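Local coordinates for periplasmic binding protein (Veillonella parvula, PDB 4LJS) that probably captures a small ligand, perhaps a metal chelate, outside the cell membrane and hands it to an ABC importer, at residues S54-I59 with Y78-Y83; A187-E192 with G309-L314; I26-R31 with N135-E140; D246-I251 with K282-L287. All blocks are in the same frame, centred on the assembly; numbering follows the deposited sequence.

Contact 1 (S54-I59 with Y78-Y83); sequences SIETII and YVRPEY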
loop_
_atom_site.group_PDB
_atom_site.type_symbol
_atom_site.label_atom_id
_atom_site.label_comp_id
_atom_site.label_asym_id
_atom_site.label_seq_id
_atom_site.Cartn_x
_atom_site.Cartn_y
_atom_site.Cartn_z
ATOM N N SER A 54 1.291 -7.033 2.845
ATOM C CA SER A 54 1.592 -8.078 3.822
ATOM C C SER A 54 3.040 -8.538 3.664
ATOM O O SER A 54 3.791 -8.614 4.635
ATOM C CB SER A 54 0.654 -9.276 3.649
ATOM O OG SER A 54 -0.696 -8.863 3.523
ATOM N N ILE A 55 3.426 -8.809 2.421
ATOM C CA ILE A 55 4.735 -9.377 2.115
ATOM C C ILE A 55 5.875 -8.414 2.391
ATOM O O ILE A 55 6.776 -8.727 3.174
ATOM C CB ILE A 55 4.798 -9.852 0.652
ATOM C CG1 ILE A 55 3.685 -10.881 0.394
ATOM C CG2 ILE A 55 6.172 -10.445 0.341
ATOM C CD1 ILE A 55 3.329 -11.057 -1.068
ATOM N N GLU A 56 5.831 -7.240 1.760
ATOM C CA GLU A 56 6.920 -6.273 1.881
ATOM C C GLU A 56 7.057 -5.637 3.265
ATOM O O GLU A 56 8.166 -5.274 3.667
ATOM C CB GLU A 56 6.827 -5.182 0.802
ATOM C CG GLU A 56 7.341 -5.632 -0.556
ATOM C CD GLU A 56 7.616 -4.474 -1.502
ATOM O OE1 GLU A 56 8.786 -4.028 -1.577
ATOM O OE2 GLU A 56 6.666 -4.019 -2.175
ATOM N N THR A 57 5.947 -5.480 3.987
ATOM C CA THR A 57 6.019 -4.888 5.327
ATOM C C THR A 57 6.761 -5.817 6.289
ATOM O O THR A 57 7.614 -5.375 7.057
ATOM C CB THR A 57 4.625 -4.530 5.901
ATOM O OG1 THR A 57 3.946 -3.633 5.004
ATOM C CG2 THR A 57 4.756 -3.866 7.279
ATOM N N ILE A 58 6.446 -7.108 6.235
ATOM C CA ILE A 58 7.124 -8.067 7.083
ATOM C C ILE A 58 8.601 -8.157 6.700
ATOM O O ILE A 58 9.475 -8.233 7.565
ATOM C CB ILE A 58 6.452 -9.443 7.038
ATOM C CG1 ILE A 58 5.081 -9.375 7.719
ATOM C CG2 ILE A 58 7.342 -10.477 7.714
ATOM C CD1 ILE A 58 4.154 -10.562 7.382
ATOM N N ILE A 59 8.883 -8.108 5.402
ATOM C CA ILE A 59 10.266 -8.058 4.952
ATOM C C ILE A 59 10.980 -6.808 5.481
ATOM O O ILE A 59 12.111 -6.891 5.975
ATOM C CB ILE A 59 10.367 -8.137 3.423
ATOM C CG1 ILE A 59 9.930 -9.535 2.946
ATOM C CG2 ILE A 59 11.779 -7.826 2.976
ATOM C CD1 ILE A 59 9.932 -9.713 1.429
ATOM N N TYR A 78 8.553 -5.677 -8.935
ATOM C CA TYR A 78 7.570 -4.811 -8.296
ATOM C C TYR A 78 7.916 -4.601 -6.835
ATOM O O TYR A 78 7.334 -3.754 -6.182
ATOM C CB TYR A 78 6.177 -5.424 -8.376
ATOM C CG TYR A 78 5.610 -5.512 -9.768
ATOM C CD1 TYR A 78 6.072 -6.458 -10.666
ATOM C CD2 TYR A 78 4.596 -4.659 -10.177
ATOM C CE1 TYR A 78 5.552 -6.544 -11.936
ATOM C CE2 TYR A 78 4.066 -4.742 -11.446
ATOM C CZ TYR A 78 4.547 -5.687 -12.321
ATOM O OH TYR A 78 4.025 -5.774 -13.592
ATOM N N VAL A 79 8.846 -5.400 -6.322
ATOM C CA VAL A 79 9.302 -5.276 -4.945
ATOM C C VAL A 79 10.440 -4.256 -4.903
ATOM O O VAL A 79 11.241 -4.194 -5.841
ATOM C CB VAL A 79 9.781 -6.655 -4.414
ATOM C CG1 VAL A 79 10.391 -6.539 -3.026
ATOM C CG2 VAL A 79 8.627 -7.639 -4.407
ATOM N N ARG A 80 10.498 -3.444 -3.844
ATOM C CA ARG A 80 11.604 -2.493 -3.661
ATOM C C ARG A 80 12.936 -3.223 -3.764
ATOM O O ARG A 80 13.081 -4.308 -3.200
ATOM C CB ARG A 80 11.531 -1.792 -2.296
ATOM C CG ARG A 80 10.536 -0.663 -2.213
ATOM C CD ARG A 80 10.555 0.022 -0.850
ATOM N NE ARG A 80 11.723 0.877 -0.679
ATOM C CZ ARG A 80 11.791 2.138 -1.101
ATOM N NH1 ARG A 80 10.756 2.683 -1.723
ATOM N NH2 ARG A 80 12.891 2.853 -0.905
ATOM N N PRO A 81 13.904 -2.633 -4.487
ATOM C CA PRO A 81 15.212 -3.258 -4.740
ATOM C C PRO A 81 15.836 -3.882 -3.486
ATOM O O PRO A 81 16.284 -5.027 -3.543
ATOM C CB PRO A 81 16.068 -2.086 -5.245
ATOM C CG PRO A 81 15.085 -1.164 -5.890
ATOM C CD PRO A 81 13.795 -1.297 -5.106
ATOM N N GLU A 82 15.822 -3.158 -2.368
ATOM C CA GLU A 82 16.443 -3.626 -1.129
ATOM C C GLU A 82 15.708 -4.780 -0.459
ATOM O O GLU A 82 16.243 -5.400 0.455
ATOM C CB GLU A 82 16.583 -2.478 -0.125
ATOM C CG GLU A 82 15.264 -1.968 0.416
ATOM C CD GLU A 82 14.919 -0.588 -0.113
ATOM O OE1 GLU A 82 14.491 0.269 0.696
ATOM O OE2 GLU A 82 15.083 -0.363 -1.336
ATOM N N TYR A 83 14.486 -5.058 -0.905
ATOM C CA TYR A 83 13.698 -6.156 -0.350
ATOM C C TYR A 83 13.636 -7.364 -1.289
ATOM O O TYR A 83 13.046 -8.391 -0.950
ATOM C CB TYR A 83 12.278 -5.681 -0.010
ATOM C CG TYR A 83 12.235 -4.566 1.014
ATOM C CD1 TYR A 83 13.231 -4.443 1.977
ATOM C CD2 TYR A 83 11.201 -3.634 1.019
ATOM C CE1 TYR A 83 13.200 -3.418 2.916
ATOM C CE2 TYR A 83 11.165 -2.605 1.955
ATOM C CZ TYR A 83 12.165 -2.508 2.899
ATOM O OH TYR A 83 12.133 -1.496 3.832
#
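Glu56 and Ile59, on helix 52-60 of the N-terminal beta-alpha-beta unit, pack against the loop that follows strand 67-71. The carboxylate makes the polar part of the contact. Glu56 CG stands anti to the carbonyl carbon and the chain runs on extended; OE1 accepts the backbone N-H of Arg80 (OE1 to N 2.9 Å, angle at hydrogen 160°) on the syn side of the carboxylate, 34° out of its plane. OE1 also lies 3.3 Å from Val79 CG1, and it meets the Tyr83 ring at its edge, 3.6 Å from CD2. The other oxygen, OE2, pairs with Arg298 and takes a hydrogen bond from Gln52, so each carboxylate oxygen is held. One turn on, Ile59 CG2 touches Tyr83 CB at 3.7 Å, the two side chains sliding past each other in opposite directions. Arg80 turns its guanidinium away to Glu82 and Asp301. Strands 47-50 and 67-71, adjacent and parallel with helix 52-60 between them, form the beta-alpha-beta crossover typical of a Rossmann-like lobe.

Contact 2 (A187-E192 with G309-L314); sequences AQTAHE and GLYPNL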
loop_
_atom_site.group_PDB
_atom_site.type_symbol
_atom_site.label_atom_id
_atom_site.label_comp_id
_atom_site.label_asym_id
_atom_site.label_seq_id
_atom_site.Cartn_x
_atom_site.Cartn_y
_atom_site.Cartn_z
ATOM N N ALA A 187 6.156 22.153 6.077
ATOM C CA ALA A 187 6.789 23.287 6.765
ATOM C C ALA A 187 7.616 24.169 5.825
ATOM O O ALA A 187 7.613 25.388 5.956
ATOM C CB ALA A 187 7.641 22.813 7.945
ATOM N N GLN A 188 8.314 23.554 4.874
ATOM C CA GLN A 188 9.186 24.306 3.971
ATOM C C GLN A 188 8.416 25.112 2.921
ATOM O O GLN A 188 8.977 25.994 2.280
ATOM C CB GLN A 188 10.180 23.369 3.278
ATOM C CG GLN A 188 11.103 22.625 4.228
ATOM C CD GLN A 188 11.933 23.560 5.096
ATOM O OE1 GLN A 188 12.495 24.544 4.611
ATOM N NE2 GLN A 188 12.009 23.257 6.391
ATOM N N THR A 189 7.130 24.815 2.762
ATOM C CA THR A 189 6.329 25.411 1.693
ATOM C C THR A 189 5.084 26.158 2.182
ATOM O O THR A 189 4.239 26.546 1.376
ATOM C CB THR A 189 5.844 24.333 0.728
ATOM O OG1 THR A 189 5.022 23.403 1.449
ATOM C CG2 THR A 189 7.036 23.598 0.098
ATOM N N ALA A 190 4.969 26.355 3.491
ATOM C CA ALA A 190 3.760 26.940 4.068
ATOM C C ALA A 190 3.513 28.381 3.612
ATOM O O ALA A 190 2.383 28.846 3.617
ATOM C CB ALA A 190 3.800 26.857 5.592
ATOM N N HIS A 191 4.569 29.074 3.208
ATOM C CA HIS A 191 4.455 30.449 2.741
ATOM C C HIS A 191 4.015 30.547 1.282
ATOM O O HIS A 191 3.757 31.641 0.781
ATOM C CB HIS A 191 5.795 31.160 2.895
ATOM C CG HIS A 191 6.893 30.537 2.094
ATOM N ND1 HIS A 191 7.454 29.321 2.422
ATOM C CD2 HIS A 191 7.529 30.957 0.976
ATOM C CE1 HIS A 191 8.392 29.021 1.542
ATOM N NE2 HIS A 191 8.457 29.997 0.654
ATOM N N GLU A 192 3.935 29.405 0.604
ATOM C CA GLU A 192 3.596 29.372 -0.816
ATOM C C GLU A 192 2.125 29.029 -1.027
ATOM O O GLU A 192 1.471 28.507 -0.128
ATOM C CB GLU A 192 4.479 28.357 -1.557
ATOM C CG GLU A 192 5.977 28.647 -1.469
ATOM C CD GLU A 192 6.836 27.555 -2.095
ATOM O OE1 GLU A 192 6.358 26.410 -2.235
ATOM O OE2 GLU A 192 7.998 27.846 -2.450
ATOM N N GLY A 309 6.284 15.666 -6.794
ATOM C CA GLY A 309 5.429 16.220 -7.831
ATOM C C GLY A 309 4.683 17.484 -7.416
ATOM O O GLY A 309 4.454 18.385 -8.234
ATOM N N LEU A 310 4.290 17.562 -6.147
ATOM C CA LEU A 310 3.563 18.731 -5.660
ATOM C C LEU A 310 4.495 19.924 -5.539
ATOM O O LEU A 310 4.122 21.047 -5.876
ATOM C CB LEU A 310 2.914 18.452 -4.300
ATOM C CG LEU A 310 1.694 17.535 -4.272
ATOM C CD1 LEU A 310 1.300 17.247 -2.828
ATOM C CD2 LEU A 310 0.537 18.161 -5.050
ATOM N N TYR A 311 5.719 19.675 -5.080
ATOM C CA TYR A 311 6.646 20.768 -4.789
ATOM C C TYR A 311 8.003 20.671 -5.501
ATOM O O TYR A 311 9.028 20.481 -4.851
ATOM C CB TYR A 311 6.834 20.866 -3.274
ATOM C CG TYR A 311 5.525 21.031 -2.532
ATOM C CD1 TYR A 311 4.872 22.258 -2.504
ATOM C CD2 TYR A 311 4.927 19.957 -1.877
ATOM C CE1 TYR A 311 3.677 22.416 -1.830
ATOM C CE2 TYR A 311 3.719 20.113 -1.193
ATOM C CZ TYR A 311 3.103 21.345 -1.175
ATOM O OH TYR A 311 1.905 21.519 -0.509
ATOM N N PRO A 312 8.013 20.834 -6.838
ATOM C CA PRO A 312 9.216 20.679 -7.673
ATOM C C PRO A 312 10.353 21.617 -7.273
ATOM O O PRO A 312 11.522 21.301 -7.502
ATOM C CB PRO A 312 8.726 21.057 -9.080
ATOM C CG PRO A 312 7.250 20.918 -9.029
ATOM C CD PRO A 312 6.853 21.276 -7.631
ATOM N N ASN A 313 10.022 22.761 -6.690
ATOM C CA ASN A 313 11.056 23.695 -6.261
ATOM C C ASN A 313 11.776 23.238 -5.002
ATOM O O ASN A 313 12.957 23.525 -4.818
ATOM C CB ASN A 313 10.486 25.100 -6.070
ATOM C CG ASN A 313 10.166 25.774 -7.384
ATOM O OD1 ASN A 313 10.858 25.568 -8.383
ATOM N ND2 ASN A 313 9.108 26.577 -7.395
ATOM N N LEU A 314 11.061 22.537 -4.133
ATOM C CA LEU A 314 11.665 21.987 -2.926
ATOM C C LEU A 314 12.484 20.742 -3.268
ATOM O O LEU A 314 13.507 20.472 -2.643
ATOM C CB LEU A 314 10.589 21.639 -1.898
ATOM C CG LEU A 314 11.104 21.136 -0.548
ATOM C CD1 LEU A 314 12.009 22.175 0.084
ATOM C CD2 LEU A 314 9.942 20.814 0.368
HETATM O O HOH W 1 2.292 23.857 1.378
#
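Gln188 and Leu314 mark the closest backbone approach, 7.7 Å between their CA atoms, where two chain segments leave their helices. Helix 168-188 runs out into a type I turn from Thr189 to Glu192, closed by Glu192 N to Thr189 O at 3.0 Å. Tyr311 is the first residue to abandon helical torsions after helix 299-310.

Thr189 OG1 lies over one face of the Tyr311 ring, 3.6 Å above its plane and offset toward the rim; CG2 comes 3.6 Å from Tyr311 CD1. The two side chains cross at about a right angle. With OG1 between the backbone N and the carbonyl carbon (chi1 61°), CG2 is anti to the carbonyl carbon, and both branches meet the ring. A water joins the two hydroxyls, donating to Thr189 OG1 at 2.8 Å and to Tyr311 OH at 3.0 Å. Tyr311 OH is also bonded to Leu223 O, and Thr189 OG1 to Thr185 O. A phenylalanine in place of Tyr311 would probably keep the ring beside Thr189 but leave the water with one partner fewer and Leu223 O without this hydroxyl. Farther out, both methyls of Leu314 rest against Gln188 CB, CD1 at 3.9 Å.

The contact joins the segments that leave the C-terminal ends of helices 168-188 and 299-310, at the far end of the C-terminal lobe; helix 168-188 is consistent with the long interlobe helix characteristic of class III periplasmic binding proteins.

Contact 3 (I26-R31 with N135-E140); sequences IESFVR and NVYIAE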
loop_
_atom_site.group_PDB
_atom_site.type_symbol
_atom_site.label_atom_id
_atom_site.label_comp_id
_atom_site.label_asym_id
_atom_site.label_seq_id
_atom_site.Cartn_x
_atom_site.Cartn_y
_atom_site.Cartn_z
ATOM N N ILE A 26 -3.556 -7.667 19.974
ATOM C CA ILE A 26 -3.764 -6.857 18.784
ATOM C C ILE A 26 -5.246 -6.798 18.433
ATOM O O ILE A 26 -5.949 -7.809 18.510
ATOM C CB ILE A 26 -2.990 -7.445 17.578
ATOM C CG1 ILE A 26 -1.477 -7.307 17.786
ATOM C CG2 ILE A 26 -3.422 -6.782 16.264
ATOM C CD1 ILE A 26 -1.008 -5.868 17.940
ATOM N N GLU A 27 -5.717 -5.612 18.057
ATOM C CA GLU A 27 -7.062 -5.459 17.520
ATOM C C GLU A 27 -7.064 -5.343 15.990
ATOM O O GLU A 27 -6.350 -4.523 15.408
ATOM C CB GLU A 27 -7.755 -4.238 18.127
ATOM C CG GLU A 27 -9.086 -3.912 17.462
ATOM C CD GLU A 27 -9.732 -2.667 18.027
ATOM O OE1 GLU A 27 -9.454 -1.566 17.506
ATOM O OE2 GLU A 27 -10.518 -2.790 18.988
ATOM N N SER A 28 -7.885 -6.168 15.350
ATOM C CA SER A 28 -8.074 -6.114 13.906
ATOM C C SER A 28 -9.576 -6.159 13.649
ATOM O O SER A 28 -10.366 -6.141 14.598
ATOM C CB SER A 28 -7.358 -7.285 13.232
ATOM O OG SER A 28 -7.208 -7.088 11.832
ATOM N N PHE A 29 -9.977 -6.201 12.382
ATOM C CA PHE A 29 -11.400 -6.162 12.033
ATOM C C PHE A 29 -11.722 -7.142 10.911
ATOM O O PHE A 29 -10.953 -7.284 9.965
ATOM C CB PHE A 29 -11.813 -4.759 11.565
ATOM C CG PHE A 29 -11.498 -3.672 12.545
ATOM C CD1 PHE A 29 -10.217 -3.141 12.625
ATOM C CD2 PHE A 29 -12.489 -3.172 13.385
ATOM C CE1 PHE A 29 -9.923 -2.139 13.534
ATOM C CE2 PHE A 29 -12.205 -2.171 14.293
ATOM C CZ PHE A 29 -10.918 -1.651 14.367
ATOM N N VAL A 30 -12.869 -7.801 11.003
ATOM C CA VAL A 30 -13.327 -8.632 9.905
ATOM C C VAL A 30 -14.173 -7.783 8.962
ATOM O O VAL A 30 -14.217 -8.021 7.758
ATOM C CB VAL A 30 -14.091 -9.882 10.409
ATOM C CG1 VAL A 30 -13.131 -10.812 11.137
ATOM C CG2 VAL A 30 -15.231 -9.488 11.326
ATOM N N ARG A 31 -14.831 -6.776 9.525
ATOM C CA ARG A 31 -15.563 -5.787 8.749
ATOM C C ARG A 31 -15.454 -4.432 9.433
ATOM O O ARG A 31 -15.037 -4.338 10.590
ATOM C CB ARG A 31 -17.040 -6.175 8.599
ATOM C CG ARG A 31 -17.271 -7.339 7.659
ATOM C CD ARG A 31 -18.742 -7.549 7.335
ATOM N NE ARG A 31 -18.894 -8.600 6.331
ATOM C CZ ARG A 31 -20.034 -8.915 5.722
ATOM N NH1 ARG A 31 -21.161 -8.265 6.005
ATOM N NH2 ARG A 31 -20.043 -9.888 4.822
ATOM N N ASN A 135 -3.124 -17.362 14.264
ATOM C CA ASN A 135 -3.726 -16.041 14.314
ATOM C C ASN A 135 -3.957 -15.467 12.927
ATOM O O ASN A 135 -3.344 -15.906 11.948
ATOM C CB ASN A 135 -2.853 -15.104 15.141
ATOM C CG ASN A 135 -2.978 -15.376 16.613
ATOM O OD1 ASN A 135 -4.086 -15.383 17.149
ATOM N ND2 ASN A 135 -1.856 -15.640 17.273
ATOM N N VAL A 136 -4.852 -14.489 12.852
ATOM C CA VAL A 136 -5.150 -13.793 11.600
ATOM C C VAL A 136 -5.036 -12.284 11.834
ATOM O O VAL A 136 -5.526 -11.768 12.837
ATOM C CB VAL A 136 -6.570 -14.130 11.099
ATOM C CG1 VAL A 136 -6.961 -13.254 9.902
ATOM C CG2 VAL A 136 -6.673 -15.616 10.751
ATOM N N TYR A 137 -4.352 -11.592 10.929
ATOM C CA TYR A 137 -4.314 -10.139 10.966
ATOM C C TYR A 137 -4.796 -9.585 9.633
ATOM O O TYR A 137 -4.335 -10.007 8.574
ATOM C CB TYR A 137 -2.916 -9.605 11.297
ATOM C CG TYR A 137 -2.893 -8.098 11.375
ATOM C CD1 TYR A 137 -3.407 -7.440 12.487
ATOM C CD2 TYR A 137 -2.388 -7.329 10.331
ATOM C CE1 TYR A 137 -3.408 -6.057 12.570
ATOM C CE2 TYR A 137 -2.385 -5.931 10.404
ATOM C CZ TYR A 137 -2.898 -5.305 11.526
ATOM O OH TYR A 137 -2.909 -3.926 11.617
ATOM N N ILE A 138 -5.725 -8.637 9.707
ATOM C CA ILE A 138 -6.385 -8.087 8.530
ATOM C C ILE A 138 -6.071 -6.592 8.371
ATOM O O ILE A 138 -6.178 -5.827 9.330
ATOM C CB ILE A 138 -7.911 -8.313 8.642
ATOM C CG1 ILE A 138 -8.209 -9.814 8.572
ATOM C CG2 ILE A 138 -8.671 -7.553 7.557
ATOM C CD1 ILE A 138 -9.636 -10.184 8.929
ATOM N N ALA A 139 -5.666 -6.180 7.170
ATOM C CA ALA A 139 -5.405 -4.761 6.904
ATOM C C ALA A 139 -6.678 -3.930 7.053
ATOM O O ALA A 139 -7.660 -4.153 6.342
ATOM C CB ALA A 139 -4.835 -4.576 5.517
ATOM N N GLU A 140 -6.661 -2.967 7.967
ATOM C CA GLU A 140 -7.820 -2.100 8.158
ATOM C C GLU A 140 -8.197 -1.320 6.888
ATOM O O GLU A 140 -9.371 -1.061 6.640
ATOM C CB GLU A 140 -7.599 -1.134 9.327
ATOM C CG GLU A 140 -8.823 -0.301 9.638
ATOM C CD GLU A 140 -8.553 0.789 10.658
ATOM O OE1 GLU A 140 -7.384 0.942 11.080
ATOM O OE2 GLU A 140 -9.519 1.493 11.031
HETATM O O HOH W 2 -6.604 -4.310 11.496
#
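Ser28 CB points toward strand 135-138 and comes 4.0 Å from Tyr137 CD1. From there OG, anti to the backbone N (chi1 -164°), reaches the Ile138 backbone and accepts its N-H, OG to N 3.0 Å with an angle of 151° at hydrogen. A water bridges the same two residues, 2.9 Å from Ser28 OG and donating to Ile138 O at 2.7 Å. An alanine here would probably leave the Ile138 N-H without this acceptor and the water with one partner fewer.

On one flank of the serine, Ile26 CG2 packs on Tyr137 CE1 at 3.8 Å, the two side chains crossing at about a right angle; the phenol's OH is bonded to Asp160 on helix 151-164. On the other flank Ile138 presses CG2 against Phe29 O at 3.3 Å, and its CD1 meets Val30 CG1.

The strands cross at 63° rather than pairing, their axes 6.2 Å apart. Strand 19-29 pairs with 34-40 in a two-stranded antiparallel sheet, while 135-138 is an edge strand of the parallel sheet, bonded along its inner side to strand 110-113. The arrangement is that of a small antiparallel sheet laid obliquely over the edge of a Rossmann-like sheet.

Contact 4 (D246-I251 with K282-L287); sequences DVIFLI and KRVHFL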
loop_
_atom_site.group_PDB
_atom_site.type_symbol
_atom_site.label_atom_id
_atom_site.label_comp_id
_atom_site.label_asym_id
_atom_site.label_seq_id
_atom_site.Cartn_x
_atom_site.Cartn_y
_atom_site.Cartn_z
ATOM N N ASP A 246 -2.687 21.953 -11.197
ATOM C CA ASP A 246 -1.278 22.262 -11.414
ATOM C C ASP A 246 -0.448 21.020 -11.711
ATOM O O ASP A 246 0.584 21.106 -12.377
ATOM C CB ASP A 246 -0.695 22.917 -10.167
ATOM C CG ASP A 246 -1.400 24.191 -9.802
ATOM O OD1 ASP A 246 -1.623 25.024 -10.708
ATOM O OD2 ASP A 246 -1.738 24.354 -8.612
ATOM N N VAL A 247 -0.887 19.880 -11.179
ATOM C CA VAL A 247 -0.165 18.616 -11.316
ATOM C C VAL A 247 -1.146 17.438 -11.338
ATOM O O VAL A 247 -2.079 17.372 -10.532
ATOM C CB VAL A 247 0.889 18.436 -10.187
ATOM C CG1 VAL A 247 0.254 18.619 -8.811
ATOM C CG2 VAL A 247 1.571 17.082 -10.281
ATOM N N ILE A 248 -0.953 16.528 -12.288
ATOM C CA ILE A 248 -1.780 15.337 -12.382
ATOM C C ILE A 248 -0.991 14.108 -11.970
ATOM O O ILE A 248 0.128 13.890 -12.430
ATOM C CB ILE A 248 -2.281 15.114 -13.812
ATOM C CG1 ILE A 248 -3.214 16.250 -14.232
ATOM C CG2 ILE A 248 -2.990 13.761 -13.927
ATOM C CD1 ILE A 248 -3.662 16.163 -15.673
ATOM N N PHE A 249 -1.575 13.304 -11.096
ATOM C CA PHE A 249 -0.998 12.004 -10.794
ATOM C C PHE A 249 -1.781 10.910 -11.502
ATOM O O PHE A 249 -2.991 10.766 -11.308
ATOM C CB PHE A 249 -0.924 11.784 -9.287
ATOM C CG PHE A 249 0.020 12.726 -8.601
ATOM C CD1 PHE A 249 1.391 12.497 -8.633
ATOM C CD2 PHE A 249 -0.448 13.864 -7.972
ATOM C CE1 PHE A 249 2.269 13.363 -8.025
ATOM C CE2 PHE A 249 0.426 14.736 -7.353
ATOM C CZ PHE A 249 1.788 14.487 -7.380
ATOM N N LEU A 250 -1.082 10.171 -12.355
ATOM C CA LEU A 250 -1.668 9.039 -13.065
ATOM C C LEU A 250 -1.422 7.751 -12.289
ATOM O O LEU A 250 -0.303 7.230 -12.262
ATOM C CB LEU A 250 -1.071 8.914 -14.467
ATOM C CG LEU A 250 -1.369 10.035 -15.465
ATOM C CD1 LEU A 250 -0.807 9.679 -16.835
ATOM C CD2 LEU A 250 -2.865 10.308 -15.549
ATOM N N ILE A 251 -2.471 7.245 -11.657
ATOM C CA ILE A 251 -2.376 6.013 -10.885
ATOM C C ILE A 251 -2.418 4.789 -11.799
ATOM O O ILE A 251 -3.291 4.674 -12.658
ATOM C CB ILE A 251 -3.476 5.955 -9.810
ATOM C CG1 ILE A 251 -3.278 7.108 -8.819
ATOM C CG2 ILE A 251 -3.464 4.615 -9.088
ATOM C CD1 ILE A 251 -4.410 7.293 -7.841
ATOM N N LYS A 282 4.089 20.251 -18.058
ATOM C CA LYS A 282 4.629 18.897 -18.029
ATOM C C LYS A 282 4.692 18.334 -16.616
ATOM O O LYS A 282 5.681 17.725 -16.218
ATOM C CB LYS A 282 6.003 18.854 -18.707
ATOM C CG LYS A 282 5.968 19.342 -20.154
ATOM C CD LYS A 282 7.361 19.637 -20.691
ATOM C CE LYS A 282 8.027 18.392 -21.250
ATOM N NZ LYS A 282 7.366 17.914 -22.499
ATOM N N ARG A 283 3.619 18.541 -15.862
ATOM C CA ARG A 283 3.537 18.025 -14.505
ATOM C C ARG A 283 2.494 16.912 -14.429
ATOM O O ARG A 283 1.454 17.033 -13.785
ATOM C CB ARG A 283 3.269 19.166 -13.517
ATOM C CG ARG A 283 4.367 20.237 -13.555
ATOM C CD ARG A 283 4.139 21.352 -12.545
ATOM N NE ARG A 283 4.060 20.850 -11.172
ATOM C CZ ARG A 283 3.664 21.582 -10.138
ATOM N NH1 ARG A 283 3.316 22.849 -10.322
ATOM N NH2 ARG A 283 3.609 21.052 -8.922
ATOM N N VAL A 284 2.788 15.825 -15.132
ATOM C CA VAL A 284 1.938 14.650 -15.146
ATOM C C VAL A 284 2.840 13.476 -14.823
ATOM O O VAL A 284 3.762 13.165 -15.580
ATOM C CB VAL A 284 1.284 14.451 -16.525
ATOM C CG1 VAL A 284 0.405 13.205 -16.529
ATOM C CG2 VAL A 284 0.483 15.698 -16.926
ATOM N N HIS A 285 2.595 12.834 -13.686
ATOM C CA HIS A 285 3.502 11.800 -13.211
ATOM C C HIS A 285 2.787 10.498 -12.885
ATOM O O HIS A 285 1.635 10.503 -12.439
ATOM C CB HIS A 285 4.247 12.290 -11.969
ATOM C CG HIS A 285 4.702 13.712 -12.067
ATOM N ND1 HIS A 285 5.867 14.079 -12.707
ATOM C CD2 HIS A 285 4.148 14.860 -11.605
ATOM C CE1 HIS A 285 6.010 15.390 -12.636
ATOM N NE2 HIS A 285 4.981 15.887 -11.974
ATOM N N PHE A 286 3.491 9.390 -13.101
ATOM C CA PHE A 286 2.989 8.070 -12.746
ATOM C C PHE A 286 3.006 7.879 -11.234
ATOM O O PHE A 286 3.941 8.300 -10.557
ATOM C CB PHE A 286 3.849 6.986 -13.403
ATOM C CG PHE A 286 3.547 6.769 -14.858
ATOM C CD1 PHE A 286 2.247 6.541 -15.284
ATOM C CD2 PHE A 286 4.566 6.790 -15.803
ATOM C CE1 PHE A 286 1.964 6.326 -16.628
ATOM C CE2 PHE A 286 4.292 6.579 -17.148
ATOM C CZ PHE A 286 2.987 6.349 -17.562
ATOM N N LEU A 287 1.965 7.239 -10.712
ATOM C CA LEU A 287 1.886 6.917 -9.294
ATOM C C LEU A 287 1.385 5.478 -9.155
ATOM O O LEU A 287 0.228 5.185 -9.459
ATOM C CB LEU A 287 0.956 7.903 -8.577
ATOM C CG LEU A 287 0.709 7.762 -7.068
ATOM C CD1 LEU A 287 2.006 7.792 -6.271
ATOM C CD2 LEU A 287 -0.244 8.858 -6.581
#
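The guanidinium of Arg283 carries Asp246 O over one face, 3.4 Å above its plane and offset toward the rim, with Val247 CB also against a face. Its NH2 is hydrogen-bonded to Gly309 O. The His285 ring meets Val247 at its edge, CD2 to CG2 3.7 Å, the side chains crossing at about a right angle. Phe286 likewise turns an edge, CD1, to Leu250 O, and the Phe249 ring stacks on Phe199.

Two parallel strands carry the rings, His285 and Phe249 on one face and Phe286 on the other, and pair from Ile248-Val284 to Ile251-Leu287. Ile248 N bonds to Arg283 O at 2.9 Å, His285 N to Ile248 O at 3.0 Å and Leu250 N to His285 O at 2.7 Å. Leu287 N also reaches Leu250 O at 2.7 Å, but from above the carbonyl plane, 41° out of it. Leu250 CD1 touches Val284 CG1 at 3.7 Å, on the face shared with Ile248 and Phe286.

Helix 260-268 packs on that face through Met264, and belongs to the crossover linking the two strands. On the other face Leu287 meets helix 299-310. In the sheet itself, strand 196-203 pairs with the other edge of strand 247-252.

Overall arrangement
The four contacts divide between two lobes. Contacts 1 and 3 lie in the N-terminal one, their centres 21 Å apart and their nearest atoms about 6 Å apart. Contacts 2 and 4 lie in the C-terminal one, 16 Å apart between centres, and touch through the Arg283 bond to Gly309, so the end of helix 299-310 meets the residue just before strand 284-288. Contacts 2 and 3, 37 Å apart between centres, sit on opposite sides of the chain's centre. Contact 1 faces the other lobe, since Glu56 and Arg80 pair with Arg298 and Asp301 around the start of helix 299-310. As in relatives, ligand probably binds in the cleft between the lobes.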